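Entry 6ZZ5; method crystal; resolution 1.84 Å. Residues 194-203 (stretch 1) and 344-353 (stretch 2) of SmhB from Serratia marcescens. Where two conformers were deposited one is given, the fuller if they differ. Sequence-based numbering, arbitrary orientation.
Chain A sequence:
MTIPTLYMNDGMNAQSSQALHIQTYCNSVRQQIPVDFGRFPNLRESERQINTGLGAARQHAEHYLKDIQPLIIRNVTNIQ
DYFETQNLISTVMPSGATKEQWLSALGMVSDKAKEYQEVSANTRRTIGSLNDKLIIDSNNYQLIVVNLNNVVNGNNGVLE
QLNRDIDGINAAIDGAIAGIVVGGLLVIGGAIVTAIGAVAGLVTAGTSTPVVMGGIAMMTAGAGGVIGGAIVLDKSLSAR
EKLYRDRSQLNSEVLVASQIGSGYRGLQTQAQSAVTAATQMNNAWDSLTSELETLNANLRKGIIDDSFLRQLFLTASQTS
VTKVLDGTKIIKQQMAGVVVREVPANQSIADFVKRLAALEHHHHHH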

# COMPACT_ATOMS: atom_id res chain seq x y z
N THR A 194 -6.09 10.54 -6.65
CA THR A 194 -6.93 9.57 -5.90
C THR A 194 -8.32 10.16 -5.73
O THR A 194 -8.51 11.40 -5.77
CB THR A 194 -6.33 9.14 -4.55
OG1 THR A 194 -6.30 10.23 -3.63
CG2 THR A 194 -4.92 8.64 -4.70
N ALA A 195 -9.27 9.24 -5.61
CA ALA A 195 -10.67 9.57 -5.41
C ALA A 195 -11.33 8.41 -4.70
O ALA A 195 -10.87 7.24 -4.87
CB ALA A 195 -11.33 9.87 -6.72
N ILE A 196 -12.24 8.76 -3.81
CA ILE A 196 -13.02 7.78 -3.01
C ILE A 196 -14.49 7.93 -3.33
O ILE A 196 -14.99 9.06 -3.37
CB ILE A 196 -12.68 8.03 -1.53
CG1 ILE A 196 -11.24 7.58 -1.25
CG2 ILE A 196 -13.68 7.31 -0.63
CD1 ILE A 196 -10.61 8.24 -0.05
N GLY A 197 -15.21 6.83 -3.55
CA GLY A 197 -16.64 6.92 -3.83
C GLY A 197 -17.33 5.58 -3.63
O GLY A 197 -16.65 4.58 -3.38
N ALA A 198 -18.63 5.54 -3.85
CA ALA A 198 -19.44 4.32 -3.61
C ALA A 198 -19.00 3.18 -4.53
O ALA A 198 -18.70 3.39 -5.70
CB ALA A 198 -20.90 4.64 -3.74
N VAL A 199 -19.05 1.96 -4.00
CA VAL A 199 -18.64 0.72 -4.70
C VAL A 199 -19.78 0.19 -5.57
O VAL A 199 -19.52 -0.72 -6.35
CB VAL A 199 -18.22 -0.36 -3.69
CG1 VAL A 199 -17.01 0.12 -2.90
CG2 VAL A 199 -19.36 -0.83 -2.78
N ALA A 200 -20.99 0.76 -5.48
CA ALA A 200 -22.17 0.35 -6.25
C ALA A 200 -22.92 1.60 -6.70
O ALA A 200 -22.60 2.70 -6.19
CB ALA A 200 -23.05 -0.54 -5.41
N GLY A 201 -23.81 1.46 -7.68
CA GLY A 201 -24.63 2.56 -8.21
C GLY A 201 -25.45 3.21 -7.11
O GLY A 201 -25.91 2.54 -6.19
N LEU A 202 -25.63 4.51 -7.19
CA LEU A 202 -26.33 5.29 -6.15
C LEU A 202 -27.80 5.44 -6.53
O LEU A 202 -28.06 5.59 -7.70
CB LEU A 202 -25.66 6.65 -6.00
CG LEU A 202 -24.24 6.56 -5.47
CD1 LEU A 202 -23.59 7.93 -5.56
CD2 LEU A 202 -24.25 6.01 -4.05
N VAL A 203 -28.66 5.37 -5.51
CA VAL A 203 -30.13 5.62 -5.55
C VAL A 203 -30.43 6.79 -4.58
O VAL A 203 -30.03 6.70 -3.40
CB VAL A 203 -30.90 4.34 -5.17
CG1 VAL A 203 -32.36 4.47 -5.56
CG2 VAL A 203 -30.28 3.06 -5.74
N PRO A 344 -18.45 13.96 -6.38
CA PRO A 344 -19.80 14.43 -6.12
C PRO A 344 -20.68 13.36 -5.50
O PRO A 344 -20.51 12.19 -5.79
CB PRO A 344 -20.33 14.87 -7.49
CG PRO A 344 -19.06 15.19 -8.26
CD PRO A 344 -18.06 14.14 -7.78
N ALA A 345 -21.58 13.81 -4.62
CA ALA A 345 -22.42 12.97 -3.73
C ALA A 345 -23.26 12.01 -4.60
O ALA A 345 -23.57 10.98 -4.11
CB ALA A 345 -23.31 13.88 -2.90
N ASN A 346 -23.65 12.40 -5.81
CA ASN A 346 -24.48 11.53 -6.68
C ASN A 346 -23.63 10.72 -7.69
O ASN A 346 -24.21 10.24 -8.66
CB ASN A 346 -25.55 12.35 -7.39
CG ASN A 346 -24.94 13.35 -8.35
OD1 ASN A 346 -23.76 13.68 -8.27
ND2 ASN A 346 -25.73 13.82 -9.27
N GLN A 347 -22.33 10.58 -7.51
CA GLN A 347 -21.52 9.76 -8.44
C GLN A 347 -20.86 8.66 -7.61
O GLN A 347 -20.11 8.98 -6.63
CB GLN A 347 -20.45 10.61 -9.16
CG GLN A 347 -21.00 11.59 -10.19
CD GLN A 347 -19.91 12.45 -10.79
OE1 GLN A 347 -18.73 12.17 -10.71
NE2 GLN A 347 -20.32 13.56 -11.36
N SER A 348 -21.01 7.42 -8.07
CA SER A 348 -20.23 6.27 -7.55
C SER A 348 -18.77 6.43 -7.97
O SER A 348 -18.48 7.22 -8.89
CB SER A 348 -20.82 4.97 -8.10
OG SER A 348 -20.62 4.90 -9.49
N ILE A 349 -17.86 5.67 -7.39
CA ILE A 349 -16.46 5.73 -7.87
C ILE A 349 -16.39 5.30 -9.34
O ILE A 349 -15.65 5.94 -10.09
CB ILE A 349 -15.47 4.98 -6.96
CG1 ILE A 349 -14.05 5.41 -7.31
CG2 ILE A 349 -15.67 3.47 -7.01
CD1 ILE A 349 -13.78 6.93 -7.09
N ALA A 350 -17.16 4.30 -9.78
CA ALA A 350 -17.15 3.90 -11.21
C ALA A 350 -17.68 5.01 -12.13
O ALA A 350 -17.09 5.23 -13.21
CB ALA A 350 -17.93 2.62 -11.44
N ASP A 351 -18.73 5.72 -11.74
CA ASP A 351 -19.30 6.85 -12.52
C ASP A 351 -18.24 7.97 -12.62
O ASP A 351 -18.03 8.49 -13.71
CB ASP A 351 -20.58 7.35 -11.87
CG ASP A 351 -21.35 8.37 -12.68
OD1 ASP A 351 -21.20 8.39 -13.91
OD2 ASP A 351 -22.09 9.12 -12.06
N PHE A 352 -17.57 8.29 -11.51
CA PHE A 352 -16.55 9.36 -11.48
C PHE A 352 -15.39 9.01 -12.43
O PHE A 352 -14.93 9.85 -13.20
CB PHE A 352 -15.97 9.49 -10.08
CG PHE A 352 -14.96 10.59 -9.94
CD1 PHE A 352 -15.37 11.92 -9.83
CD2 PHE A 352 -13.60 10.27 -9.86
CE1 PHE A 352 -14.42 12.92 -9.70
CE2 PHE A 352 -12.66 11.28 -9.69
CZ PHE A 352 -13.08 12.60 -9.64
N VAL A 353 -14.90 7.78 -12.35
CA VAL A 353 -13.78 7.32 -13.21
C VAL A 353 -14.26 7.24 -14.65
O VAL A 353 -13.48 7.63 -15.54
CB VAL A 353 -13.17 6.02 -12.66
CG1 VAL A 353 -12.20 5.41 -13.66
CG2 VAL A 353 -12.50 6.29 -11.32
O HOH W 1 -18.76 2.24 -8.20
O HOH W 2 -19.84 8.22 -4.20

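Stretch 1 enters the contact as the end of a strand and leaves it as a loop, while stretch 2 passes from a type I turn, Pro344 to Gln347, into the first turn of a helix. At the start of stretch 1 the strand alternates: Thr194 and Ile196 send their CA-to-CB bonds away from the helix, and Ala195, between them, points toward it. Its single methyl suits a narrow site, for CB of Ala195 lies 3.5 Å from CE2 of Phe352, approaching the ring obliquely, and 3.8 Å from CD1 of Ile349. The small residue thus packs against two large ones, and the long isoleucine side chain, with chi1 t and chi2 p, reaches the strand.

At Gly197 the backbones come close, the CA of Gly197 being 4.2 Å from the CA of Ile349. The lack of a side chain matters here: an ideally placed CB on Gly197 would point toward stretch 2 and lie only 2.9 Å from N of Ile349, which is a clash. Glycine lets the two backbones approach, and O of Gly197 rests 3.8 Å from CB of Ile349.

Ala198 supplies the one direct hydrogen bond between the stretches. N of Ile349 donates to O of Ala198 at 3.0 Å, with a nearly straight N-H...O angle of 158°. Amides in the first turn of a helix have no preceding helical carbonyl to bind, so an acceptor from another segment is well placed here. Water 1 extends the arrangement, its O donating to O of Ala198 (2.8 Å) and accepting from N of Ala350 (3.0 Å). At the amide of the same residue, the O of water 2 accepts from N of Ala198 (3.0 Å) and donates to O of Gln347 (2.6 Å). The next free amide is met within stretch 2: OG of Ser348, the N-cap residue, accepts from N of Asp351 at 3.1 Å. Serine suits this position because its short side chain, with chi1 p, can fold back to the helix start.

The CA-to-CB bond of Val199 points away, and the residue makes no contact. Ala200 also points its CB away, yet O of Ala200 lies 3.5 Å from CB of Ser348; buried by the contact, this carbonyl has no hydrogen-bonding partner in the model.

Gly201 makes no contact, but Leu202 turns back toward stretch 2. The side chain, chi1 m and chi2 t, carries CD1 of Leu202 to 3.4 Å from O of Ala345 and 3.5 Å from C of Gln347. The leucine therefore packs against the backbone of the turn, an apolar side chain of this length spanning the gap.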